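Local coordinates for protein endo-beta-1,2-glucanase (Talaromyces funiculosus, PDB 6IMV) that hydrolyses internal linkages of beta-1,2-glucans as an endo-acting fungal glycoside hydrolase, here bound to sophorose, at residues G138-W143 / D200-T205; N159-L164 / A207-Q212; E168-V173 / T255-F260; E132-F137 / K224-P229. One frame throughout, in Å; residues are numbered along the deposited sequence.

Contact 1 of 4, residues G138-W143 / D200-T205; sequences GGFLPW and DYTKTT. With NAG (2-acetamido-2-deoxy-beta-D-glucopyranose), chain F; BGC (beta-D-glucopyranose), chain D.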
# COMPACT_ATOMS: atom_id res chain seq x y z
N GLY A 138 -0.93 7.55 21.83
CA GLY A 138 0.27 8.39 21.65
C GLY A 138 0.36 9.01 20.26
O GLY A 138 1.46 9.25 19.78
N GLY A 139 -0.79 9.25 19.62
CA GLY A 139 -0.88 9.94 18.32
C GLY A 139 -0.87 8.99 17.13
O GLY A 139 -0.95 9.44 15.98
N PHE A 140 -0.79 7.68 17.40
CA PHE A 140 -0.89 6.63 16.41
C PHE A 140 -2.35 6.19 16.29
O PHE A 140 -3.17 6.54 17.14
CB PHE A 140 -0.01 5.44 16.83
CG PHE A 140 1.46 5.77 16.92
CD1 PHE A 140 2.24 5.84 15.78
CD2 PHE A 140 2.06 6.02 18.14
CE1 PHE A 140 3.59 6.13 15.86
CE2 PHE A 140 3.41 6.31 18.22
CZ PHE A 140 4.18 6.36 17.08
N LEU A 141 -2.65 5.44 15.23
CA LEU A 141 -4.01 4.98 14.97
C LEU A 141 -4.07 3.45 15.04
O LEU A 141 -3.28 2.76 14.40
CB LEU A 141 -4.47 5.45 13.59
CG LEU A 141 -4.51 6.96 13.36
CD1 LEU A 141 -4.93 7.25 11.93
CD2 LEU A 141 -5.45 7.64 14.35
N PRO A 142 -5.07 2.89 15.75
CA PRO A 142 -5.39 1.47 15.66
C PRO A 142 -6.23 1.27 14.39
O PRO A 142 -6.44 2.21 13.66
CB PRO A 142 -6.24 1.26 16.91
CG PRO A 142 -7.03 2.55 17.01
CD PRO A 142 -6.04 3.62 16.58
N TRP A 143 -6.71 0.05 14.15
CA TRP A 143 -7.86 -0.13 13.26
C TRP A 143 -9.06 0.58 13.91
O TRP A 143 -9.27 0.47 15.11
CB TRP A 143 -8.16 -1.61 13.02
CG TRP A 143 -7.18 -2.28 12.11
CD1 TRP A 143 -5.89 -2.61 12.39
CD2 TRP A 143 -7.42 -2.72 10.76
NE1 TRP A 143 -5.31 -3.22 11.31
CE2 TRP A 143 -6.23 -3.30 10.29
CE3 TRP A 143 -8.53 -2.69 9.90
CZ2 TRP A 143 -6.10 -3.82 9.00
CZ3 TRP A 143 -8.41 -3.20 8.63
CH2 TRP A 143 -7.21 -3.76 8.19
N ASP A 200 5.13 15.18 14.30
CA ASP A 200 6.22 15.38 15.25
C ASP A 200 5.85 14.77 16.61
O ASP A 200 6.73 14.28 17.32
CB ASP A 200 6.59 16.86 15.40
CG ASP A 200 7.38 17.42 14.23
OD1 ASP A 200 7.90 16.62 13.44
OD2 ASP A 200 7.47 18.66 14.12
N TYR A 201 4.56 14.79 16.97
CA TYR A 201 4.14 14.26 18.26
C TYR A 201 4.44 12.75 18.34
O TYR A 201 4.87 12.25 19.40
CB TYR A 201 2.67 14.59 18.53
CG TYR A 201 2.17 13.99 19.82
CD1 TYR A 201 2.68 14.41 21.04
CD2 TYR A 201 1.23 12.98 19.82
CE1 TYR A 201 2.24 13.86 22.23
CE2 TYR A 201 0.77 12.42 21.00
CZ TYR A 201 1.28 12.86 22.21
OH TYR A 201 0.84 12.28 23.36
N THR A 202 4.24 12.02 17.24
CA THR A 202 4.50 10.57 17.22
C THR A 202 5.98 10.27 17.50
O THR A 202 6.30 9.20 18.01
CB THR A 202 4.11 9.91 15.89
OG1 THR A 202 4.98 10.35 14.85
CG2 THR A 202 2.66 10.16 15.52
N LYS A 203 6.88 11.19 17.14
CA LYS A 203 8.32 11.01 17.35
C LYS A 203 8.61 10.89 18.86
O LYS A 203 9.47 10.08 19.27
CB LYS A 203 9.12 12.17 16.74
CG LYS A 203 8.91 12.41 15.26
CD LYS A 203 9.74 13.57 14.73
CE LYS A 203 9.65 13.74 13.23
NZ LYS A 203 10.05 15.10 12.82
N THR A 204 7.86 11.65 19.67
CA THR A 204 8.05 11.71 21.12
C THR A 204 7.50 10.45 21.83
O THR A 204 7.94 10.14 22.92
CB THR A 204 7.42 12.98 21.72
OG1 THR A 204 6.00 12.86 21.73
CG2 THR A 204 7.83 14.24 20.97
N THR A 205 6.56 9.73 21.21
CA THR A 205 5.92 8.58 21.85
C THR A 205 6.38 7.23 21.25
O THR A 205 6.13 6.19 21.86
CB THR A 205 4.39 8.70 21.79
OG1 THR A 205 4.01 8.74 20.41
CG2 THR A 205 3.87 9.93 22.51
C1 NAG F . -2.42 14.43 21.78
C2 NAG F . -1.81 15.77 21.45
C3 NAG F . -0.77 16.12 22.50
C4 NAG F . -1.36 16.06 23.90
C5 NAG F . -2.01 14.71 24.08
C6 NAG F . -2.64 14.50 25.45
C7 NAG F . -1.39 16.55 19.17
C8 NAG F . -0.64 16.25 17.90
N2 NAG F . -1.20 15.69 20.15
O3 NAG F . -0.26 17.42 22.22
O4 NAG F . -0.33 16.24 24.89
O5 NAG F . -3.00 14.57 23.07
O6 NAG F . -3.99 14.98 25.37
O7 NAG F . -2.10 17.52 19.26
C2 BGC D . -1.24 -6.12 8.39
C3 BGC D . -1.72 -4.89 9.16
C4 BGC D . -2.15 -5.29 10.57
C5 BGC D . -0.98 -5.99 11.25
C6 BGC D . -1.25 -6.48 12.66
C1 BGC D . -0.15 -6.83 9.19
O2 BGC D . -0.65 -5.73 7.16
O3 BGC D . -2.81 -4.27 8.50
O4 BGC D . -2.50 -4.12 11.29
O5 BGC D . -0.60 -7.14 10.50
O6 BGC D . -2.33 -7.38 12.63

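Contact 2 of 4, residues N159-L164 / A207-Q212; sequences NRVPGL and AHIFYQ. With BGC (beta-D-glucopyranose), chain D.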
# COMPACT_ATOMS: atom_id res chain seq x y z
N ASN A 159 -7.24 -0.77 22.82
CA ASN A 159 -6.01 -0.97 23.59
C ASN A 159 -4.95 -1.77 22.82
O ASN A 159 -4.09 -2.41 23.42
CB ASN A 159 -6.33 -1.64 24.93
CG ASN A 159 -7.26 -0.79 25.77
OD1 ASN A 159 -7.06 0.42 25.88
ND2 ASN A 159 -8.29 -1.41 26.31
N ARG A 160 -4.99 -1.71 21.49
CA ARG A 160 -4.01 -2.42 20.65
C ARG A 160 -3.66 -1.49 19.49
O ARG A 160 -4.58 -0.88 18.91
CB ARG A 160 -4.59 -3.73 20.09
CG ARG A 160 -4.92 -4.78 21.14
CD ARG A 160 -5.67 -5.96 20.56
NE ARG A 160 -4.81 -6.78 19.71
CZ ARG A 160 -4.99 -6.99 18.40
NH1 ARG A 160 -6.08 -6.58 17.79
NH2 ARG A 160 -4.05 -7.62 17.72
N VAL A 161 -2.35 -1.40 19.14
CA VAL A 161 -1.93 -0.52 18.07
C VAL A 161 -0.82 -1.20 17.26
O VAL A 161 0.13 -1.74 17.82
CB VAL A 161 -1.53 0.87 18.59
CG1 VAL A 161 -0.32 0.83 19.52
CG2 VAL A 161 -1.30 1.85 17.45
N PRO A 162 -0.94 -1.22 15.90
CA PRO A 162 0.03 -1.88 15.04
C PRO A 162 1.09 -0.90 14.50
O PRO A 162 0.73 0.19 13.99
CB PRO A 162 -0.88 -2.37 13.91
CG PRO A 162 -1.86 -1.23 13.72
CD PRO A 162 -2.05 -0.65 15.12
N GLY A 163 2.36 -1.28 14.63
CA GLY A 163 3.46 -0.48 14.16
C GLY A 163 3.49 -0.36 12.64
O GLY A 163 3.76 0.71 12.10
N LEU A 164 3.19 -1.47 11.95
CA LEU A 164 3.36 -1.54 10.49
C LEU A 164 2.51 -0.46 9.80
O LEU A 164 3.03 0.34 9.02
CB LEU A 164 2.99 -2.94 10.00
CG LEU A 164 3.27 -3.22 8.53
CD1 LEU A 164 3.68 -4.67 8.34
CD2 LEU A 164 2.05 -2.90 7.67
N ALA A 207 9.21 5.33 20.61
CA ALA A 207 10.07 4.39 21.32
C ALA A 207 9.35 3.84 22.57
O ALA A 207 9.36 2.63 22.83
CB ALA A 207 11.38 5.06 21.68
N HIS A 208 8.71 4.73 23.34
CA HIS A 208 8.02 4.34 24.59
C HIS A 208 6.92 3.31 24.28
O HIS A 208 6.72 2.38 25.04
CB HIS A 208 7.48 5.57 25.33
CG HIS A 208 6.97 5.27 26.70
ND1 HIS A 208 7.79 4.83 27.72
CD2 HIS A 208 5.72 5.31 27.21
CE1 HIS A 208 7.06 4.61 28.80
NE2 HIS A 208 5.79 4.91 28.51
N ILE A 209 6.22 3.49 23.16
CA ILE A 209 5.11 2.63 22.82
C ILE A 209 5.60 1.35 22.12
O ILE A 209 5.07 0.28 22.39
CB ILE A 209 4.04 3.41 22.02
CG1 ILE A 209 3.37 4.47 22.90
CG2 ILE A 209 3.00 2.48 21.39
CD1 ILE A 209 2.41 5.39 22.18
N PHE A 210 6.60 1.43 21.22
CA PHE A 210 6.88 0.28 20.32
C PHE A 210 8.26 -0.36 20.52
O PHE A 210 8.47 -1.47 20.02
CB PHE A 210 6.75 0.70 18.85
CG PHE A 210 5.34 0.98 18.41
CD1 PHE A 210 4.50 -0.06 18.03
CD2 PHE A 210 4.87 2.28 18.33
CE1 PHE A 210 3.20 0.20 17.61
CE2 PHE A 210 3.57 2.54 17.90
CZ PHE A 210 2.75 1.50 17.54
N TYR A 211 9.21 0.31 21.18
CA TYR A 211 10.57 -0.25 21.27
C TYR A 211 10.75 -1.00 22.60
O TYR A 211 10.79 -0.38 23.64
CB TYR A 211 11.64 0.83 21.08
CG TYR A 211 13.04 0.28 21.02
CD1 TYR A 211 13.35 -0.74 20.13
CD2 TYR A 211 14.04 0.72 21.87
CE1 TYR A 211 14.61 -1.31 20.08
CE2 TYR A 211 15.32 0.17 21.82
CZ TYR A 211 15.60 -0.85 20.92
OH TYR A 211 16.83 -1.43 20.84
N GLN A 212 10.86 -2.33 22.53
CA GLN A 212 11.00 -3.19 23.71
C GLN A 212 12.45 -3.20 24.21
O GLN A 212 12.69 -3.39 25.39
CB GLN A 212 10.59 -4.63 23.39
CG GLN A 212 10.48 -5.53 24.61
CD GLN A 212 10.11 -6.93 24.20
OE1 GLN A 212 10.97 -7.72 23.81
NE2 GLN A 212 8.83 -7.24 24.26
C2 BGC D . -1.24 -6.12 8.39
C3 BGC D . -1.72 -4.89 9.16
C4 BGC D . -2.15 -5.29 10.57
C5 BGC D . -0.98 -5.99 11.25
C6 BGC D . -1.25 -6.48 12.66
C1 BGC D . -0.15 -6.83 9.19
O2 BGC D . -0.65 -5.73 7.16
O3 BGC D . -2.81 -4.27 8.50
O4 BGC D . -2.50 -4.12 11.29
O5 BGC D . -0.60 -7.14 10.50
O6 BGC D . -2.33 -7.38 12.63

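Contact 3 of 4, residues E168-V173 / T255-F260; sequences ELLWAV and TWWLQF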
# COMPACT_ATOMS: atom_id res chain seq x y z
N GLU A 168 3.65 3.18 7.62
CA GLU A 168 3.19 3.55 6.27
C GLU A 168 2.60 4.96 6.28
O GLU A 168 2.94 5.77 5.43
CB GLU A 168 2.19 2.52 5.74
CG GLU A 168 2.81 1.15 5.51
CD GLU A 168 1.84 0.03 5.18
OE1 GLU A 168 0.65 0.16 5.51
OE2 GLU A 168 2.28 -0.97 4.61
N LEU A 169 1.72 5.25 7.25
CA LEU A 169 1.06 6.55 7.33
C LEU A 169 2.08 7.68 7.55
O LEU A 169 1.96 8.75 6.94
CB LEU A 169 0.02 6.52 8.46
CG LEU A 169 -0.70 7.84 8.74
CD1 LEU A 169 -1.34 8.42 7.49
CD2 LEU A 169 -1.74 7.63 9.83
N LEU A 170 3.05 7.45 8.43
CA LEU A 170 3.94 8.52 8.86
C LEU A 170 4.78 9.05 7.70
O LEU A 170 4.91 10.28 7.53
CB LEU A 170 4.80 8.03 10.03
CG LEU A 170 4.04 7.93 11.35
CD1 LEU A 170 4.81 7.09 12.35
CD2 LEU A 170 3.76 9.32 11.90
N TRP A 171 5.33 8.16 6.87
CA TRP A 171 6.14 8.59 5.72
C TRP A 171 5.24 9.19 4.63
O TRP A 171 5.68 10.05 3.87
CB TRP A 171 7.04 7.46 5.20
CG TRP A 171 8.15 7.13 6.15
CD1 TRP A 171 8.23 6.04 6.96
CD2 TRP A 171 9.32 7.93 6.43
NE1 TRP A 171 9.38 6.09 7.71
CE2 TRP A 171 10.06 7.24 7.41
CE3 TRP A 171 9.82 9.15 5.95
CZ2 TRP A 171 11.27 7.72 7.91
CZ3 TRP A 171 11.00 9.64 6.45
CH2 TRP A 171 11.72 8.92 7.41
N ALA A 172 3.97 8.77 4.57
CA ALA A 172 3.02 9.37 3.63
C ALA A 172 2.76 10.83 4.02
O ALA A 172 2.76 11.73 3.17
CB ALA A 172 1.75 8.57 3.55
N VAL A 173 2.57 11.07 5.32
CA VAL A 173 2.33 12.42 5.86
C VAL A 173 3.59 13.28 5.65
O VAL A 173 3.49 14.45 5.32
CB VAL A 173 1.88 12.37 7.33
CG1 VAL A 173 1.95 13.74 8.00
CG2 VAL A 173 0.48 11.79 7.45
N THR A 255 10.69 0.93 11.43
CA THR A 255 12.07 0.86 11.90
C THR A 255 12.77 2.21 11.68
O THR A 255 13.41 2.73 12.59
CB THR A 255 12.87 -0.25 11.21
OG1 THR A 255 12.18 -1.48 11.38
CG2 THR A 255 14.28 -0.39 11.75
N TRP A 256 12.65 2.76 10.46
CA TRP A 256 13.28 4.03 10.10
C TRP A 256 12.74 5.17 10.97
O TRP A 256 13.50 6.10 11.30
CB TRP A 256 13.07 4.35 8.62
CG TRP A 256 13.87 3.50 7.68
CD1 TRP A 256 13.37 2.66 6.73
CD2 TRP A 256 15.30 3.45 7.56
NE1 TRP A 256 14.40 2.08 6.03
CE2 TRP A 256 15.59 2.55 6.51
CE3 TRP A 256 16.37 4.08 8.22
CZ2 TRP A 256 16.90 2.25 6.13
CZ3 TRP A 256 17.66 3.79 7.84
CH2 TRP A 256 17.92 2.89 6.80
N TRP A 257 11.44 5.13 11.28
CA TRP A 257 10.83 6.14 12.11
C TRP A 257 11.52 6.19 13.48
O TRP A 257 11.89 7.28 13.95
CB TRP A 257 9.32 5.93 12.24
CG TRP A 257 8.62 7.18 12.65
CD1 TRP A 257 8.11 7.49 13.88
CD2 TRP A 257 8.42 8.35 11.83
NE1 TRP A 257 7.58 8.75 13.87
CE2 TRP A 257 7.76 9.30 12.63
CE3 TRP A 257 8.72 8.66 10.50
CZ2 TRP A 257 7.39 10.55 12.12
CZ3 TRP A 257 8.36 9.89 10.01
CH2 TRP A 257 7.71 10.82 10.81
N LEU A 258 11.69 5.01 14.10
CA LEU A 258 12.37 4.89 15.38
C LEU A 258 13.82 5.38 15.26
O LEU A 258 14.28 6.14 16.11
CB LEU A 258 12.34 3.44 15.87
CG LEU A 258 11.04 2.99 16.54
CD1 LEU A 258 11.05 1.50 16.78
CD2 LEU A 258 10.82 3.75 17.85
N GLN A 259 14.53 4.93 14.22
CA GLN A 259 15.94 5.26 14.08
C GLN A 259 16.13 6.78 13.98
O GLN A 259 16.95 7.34 14.69
CB GLN A 259 16.57 4.60 12.86
CG GLN A 259 17.93 5.20 12.51
CD GLN A 259 18.74 4.34 11.58
OE1 GLN A 259 18.37 3.22 11.27
NE2 GLN A 259 19.87 4.87 11.13
N PHE A 260 15.41 7.43 13.07
CA PHE A 260 15.65 8.83 12.80
C PHE A 260 15.06 9.73 13.90
O PHE A 260 15.65 10.76 14.17
CB PHE A 260 15.10 9.23 11.43
CG PHE A 260 15.83 8.60 10.28
CD1 PHE A 260 17.22 8.66 10.20
CD2 PHE A 260 15.14 7.97 9.26
CE1 PHE A 260 17.89 8.10 9.13
CE2 PHE A 260 15.82 7.39 8.19
CZ PHE A 260 17.19 7.46 8.13

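Contact 4 of 4, residues E132-F137 / K224-P229; sequences ETYPGF and KNQSLP. With NAG (2-acetamido-2-deoxy-beta-D-glucopyranose), chain G.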
# COMPACT_ATOMS: atom_id res chain seq x y z
N GLU A 132 -7.36 13.24 21.50
CA GLU A 132 -7.92 13.84 22.70
C GLU A 132 -8.71 12.81 23.51
O GLU A 132 -8.57 12.74 24.71
CB GLU A 132 -8.83 15.00 22.31
CG GLU A 132 -9.29 15.82 23.49
CD GLU A 132 -10.06 17.05 23.07
OE1 GLU A 132 -10.11 18.01 23.86
OE2 GLU A 132 -10.62 17.04 21.93
N THR A 133 -9.56 12.03 22.83
CA THR A 133 -10.43 11.03 23.47
C THR A 133 -9.62 9.78 23.85
O THR A 133 -9.90 9.16 24.88
CB THR A 133 -11.60 10.66 22.56
OG1 THR A 133 -12.29 11.86 22.23
CG2 THR A 133 -12.56 9.67 23.19
N TYR A 134 -8.63 9.41 23.03
CA TYR A 134 -7.83 8.18 23.23
C TYR A 134 -6.34 8.52 23.26
O TYR A 134 -5.57 8.10 22.39
CB TYR A 134 -8.16 7.13 22.16
CG TYR A 134 -9.62 6.81 21.99
CD1 TYR A 134 -10.25 5.85 22.77
CD2 TYR A 134 -10.39 7.50 21.07
CE1 TYR A 134 -11.60 5.57 22.61
CE2 TYR A 134 -11.74 7.22 20.89
CZ TYR A 134 -12.34 6.25 21.67
OH TYR A 134 -13.67 5.98 21.50
N PRO A 135 -5.88 9.30 24.27
CA PRO A 135 -4.49 9.74 24.31
C PRO A 135 -3.47 8.60 24.49
O PRO A 135 -2.30 8.78 24.16
CB PRO A 135 -4.48 10.71 25.51
CG PRO A 135 -5.60 10.21 26.40
CD PRO A 135 -6.67 9.78 25.42
N GLY A 136 -3.93 7.44 24.96
CA GLY A 136 -3.08 6.26 25.19
C GLY A 136 -2.42 5.73 23.92
O GLY A 136 -1.41 5.02 23.99
N PHE A 137 -2.98 6.06 22.75
CA PHE A 137 -2.42 5.64 21.45
C PHE A 137 -1.19 6.47 21.09
O PHE A 137 -0.51 6.14 20.12
CB PHE A 137 -3.49 5.70 20.35
CG PHE A 137 -4.46 4.56 20.41
CD1 PHE A 137 -4.07 3.28 20.07
CD2 PHE A 137 -5.75 4.75 20.90
CE1 PHE A 137 -4.95 2.22 20.15
CE2 PHE A 137 -6.63 3.68 21.00
CZ PHE A 137 -6.23 2.42 20.62
N LYS A 224 -2.34 -0.59 28.34
CA LYS A 224 -3.12 -0.88 29.53
C LYS A 224 -4.51 -0.26 29.40
O LYS A 224 -5.50 -0.93 29.56
CB LYS A 224 -2.45 -0.36 30.81
CG LYS A 224 -3.23 -0.66 32.09
CD LYS A 224 -3.45 -2.15 32.28
CE LYS A 224 -3.95 -2.51 33.67
NZ LYS A 224 -2.82 -2.61 34.62
N ASN A 225 -4.56 1.04 29.08
CA ASN A 225 -5.83 1.73 28.96
C ASN A 225 -5.67 2.96 28.04
O ASN A 225 -5.05 3.95 28.40
CB ASN A 225 -6.37 2.06 30.36
CG ASN A 225 -7.77 2.66 30.33
OD1 ASN A 225 -8.20 3.18 29.30
ND2 ASN A 225 -8.47 2.58 31.46
N GLN A 226 -6.27 2.85 26.85
CA GLN A 226 -6.24 3.87 25.79
C GLN A 226 -6.79 5.23 26.28
O GLN A 226 -6.48 6.27 25.69
CB GLN A 226 -7.04 3.37 24.58
CG GLN A 226 -8.51 3.10 24.87
CD GLN A 226 -9.18 2.26 23.80
OE1 GLN A 226 -8.55 1.70 22.90
NE2 GLN A 226 -10.49 2.13 23.91
N SER A 227 -7.60 5.23 27.34
CA SER A 227 -8.16 6.46 27.89
C SER A 227 -7.11 7.23 28.70
O SER A 227 -7.28 8.43 28.91
CB SER A 227 -9.40 6.20 28.70
OG SER A 227 -10.41 5.66 27.87
N LEU A 228 -6.05 6.55 29.16
CA LEU A 228 -5.01 7.20 29.97
C LEU A 228 -3.95 7.82 29.07
O LEU A 228 -3.52 7.19 28.11
CB LEU A 228 -4.35 6.17 30.90
CG LEU A 228 -5.27 5.45 31.88
CD1 LEU A 228 -4.48 4.46 32.72
CD2 LEU A 228 -6.00 6.44 32.78
N PRO A 229 -3.50 9.07 29.36
CA PRO A 229 -2.33 9.65 28.69
C PRO A 229 -1.13 8.69 28.65
O PRO A 229 -1.04 7.76 29.48
CB PRO A 229 -2.00 10.88 29.55
CG PRO A 229 -3.34 11.31 30.11
CD PRO A 229 -4.12 10.02 30.30
C1 NAG G . -9.79 3.15 31.57
C2 NAG G . -10.72 2.42 32.54
C3 NAG G . -12.04 3.17 32.71
C4 NAG G . -11.82 4.64 33.04
C5 NAG G . -10.86 5.27 32.02
C6 NAG G . -10.53 6.70 32.41
C7 NAG G . -10.60 -0.02 32.55
C8 NAG G . -11.02 -1.28 31.84
N2 NAG G . -11.04 1.11 32.01
O3 NAG G . -12.78 2.57 33.77
O4 NAG G . -13.05 5.37 32.98
O5 NAG G . -9.65 4.52 31.99
O6 NAG G . -10.01 6.71 33.74
O7 NAG G . -9.89 -0.02 33.55
O HOH W 1 -11.24 7.08 25.96

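Contact 1 of 4, residues G138-W143 / D200-T205
Gly138 and Gly139 lie against Tyr201, Thr202 and Thr205 of helix 186-210, fixing the loop that runs from helix 112-133 to strand 144-145 in a fold rich in helices, probably an (alpha/alpha)6 barrel. One hydrogen bond joins the two segments: Thr205 OG1 donates to Gly138 O at 2.7 Å. The hydroxyl approaches in the carbonyl plane on a lone pair, with a C=O...donor angle of 137°. It can do so because Thr205 OG1 stands between its own backbone N and carbonyl carbon (chi1 61°). Thr202 turns its hydroxyl elsewhere, to Met199 O.

Backbone fit is the second element. Both glycines have positive phi, and a side chain on Gly139 would run into Tyr201 CD2 as well as the carbonyl O of Gly138. Gly139 N sits at the edge of the Tyr201 ring, 3.8 Å from CE2.

The apolar part belongs to Phe140. Its CZ comes 3.7 Å from Thr202 CB, while Thr202 CG2 lies over one ring face, displaced toward the rim. Phe140 CE2 also passes 3.3 Å from Thr205 OG1. Phe210 also meets this ring edge-to-face.

Sugars lie close to both segments. An N-acetylglucosamine, with Asn131 among its neighbours, covers one face of Tyr201, its N2 standing 3.7 Å from CD2. In the glucose pocket, Trp143 NE1 donates to O4 of beta-D-glucopyranose at 3.0 Å with a nearly straight N-H...O angle of 176°.

Contact 2 of 4, residues N159-L164 / A207-Q212
Tyr211 N donates to Ala207 O at 2.9 Å, fastening the turn that carries Phe210 across to Val161 and Gly163. The Phe210 ring does most of the touching: its CE1 comes 3.4 Å from Gly163 N, and Val161 O lies near the ring plane at its edge, 3.6 Å from the same CE1. Next to it, Phe210 CZ packs 3.7 Å from Val161 CG1, the two side chains crossing at about a right angle. Val161 CG1 occupies the position between its backbone N and carbonyl carbon (chi1 64°), from which it also meets Ile209 CG2 at 4.2 Å.

Topologically this joins the start of helix 163-182 to the end of helix 186-210, consecutive helices that form an alpha-alpha hairpin. Val161 belongs to an edge strand of a three-stranded antiparallel sheet, bonded to Thr221, and Pro162 takes the N-cap position where that strand becomes helix.

An alanine in place of Phe210 would probably open a gap beside Val161 CG1 and leave the Gly163 backbone without its packing partner. On the side of the strand turned from this ring, Pro162 CB lies 3.5 Å from O4 of the bound beta-D-glucopyranose.

Contact 3 of 4, residues E168-V173 / T255-F260
Leu170 brings its branched end over the indole face of Trp257, where helix 163-182 meets helix 252-261; the segment axes approach to 10.4 Å at 64°. Leu170 CD1 lies 3.5 Å from the centroid of the five-membered ring and only 7° off its normal, a clear CH-pi contact. The other branch, Leu170 CD2, reaches Trp257 CZ2 at 3.8 Å, and CB lies near CE3 and CZ3, so the leucine spans both rings.

Trp171 follows, receiving the edge of Trp257 on its face. The six-membered ring centroids are 5.2 Å apart with planes at 87°, a T-shaped pair, and Trp257 CE3 comes 3.7 Å from Trp171 CE2. Farther out, Trp171 CZ2 touches Trp256 CB at 3.9 Å, while Phe260 CD2 stands at the indole edge, 4.0 Å from CH2. An alanine in place of Trp257 would probably leave Leu170 and the face of Trp171 without their partner and open a large gap between the helices.

Trp257 NE1 makes a weak bond to Thr202 OG1. Trp171 NE1 bonds to Leu253 O, earlier on helix 252-261, so that polar bond probably helps to pin the indole while, between the two segments, the contact is apolar and aromatic.

Contact 4 of 4, residues E132-F137 / K224-P229
Gln226, with the largest share of the buried surface, grips Gly136 through its backbone and lays its side chain alongside Tyr134 and Phe137. Gly136 N donates to Gln226 O at 2.9 Å with an N-H...O angle of 150°, the donor standing 36° above the carbonyl plane. Gln226 CG stands between the backbone N and the carbonyl carbon (chi1 62°), and the chain beyond it runs extended. CG packs 3.9 Å from Tyr134 CD1, while CB reaches Phe137 CE2 at 3.6 Å. OE1 comes 3.3 Å from Phe137 CZ, and NE2, on the Tyr134 side, is bonded to Asn158 OD1.

Pro135 packs on the same turn, CG lying 3.5 Å from Ser227 O and also meeting the ring of Pro229. Gly136 lets the chains close in: its CA is 3.1 Å from Leu228 O, and a side chain there would collide with Gln226 CA.

The loop contains a type I beta turn, Asn225 to Leu228, combined with an Asx turn in which Asn225 OD1 accepts from Ser227 N at 2.9 Å. A water donating to Thr133 O also bonds Ser227 OG. Asn225, within an Asn-Gln-Ser glycosylation sequon, is joined through ND2 to C1 of N-acetylglucosamine at 1.4 Å. The two ends of that amide are therefore divided: the oxygen steadies the turn while the nitrogen carries the glycan, on a loop secured by its neighbour Gln226.

Contact 1 is central and lies on the same side of the chain's centre as each of the others: its centre is about 9 Å from that of contact 2 and about 11 Å from those of contacts 3 and 4. Contacts 3 and 4, about 22 Å between centres, do not touch. Helix 186-210 serves contacts 1 and 2, helix 163-182 contacts 2 and 3. Along the chain, contact 4 starts first and encloses contacts 1 and 2, whereas contacts 1, 2 and 3 interleave. Pro142 packs on Arg160 and Phe137, linking contacts 1, 2 and 4. Contact 4 holds a glycosylated loop, while contacts 1 and 2 reach the bound glucose, through Trp143 and Pro162.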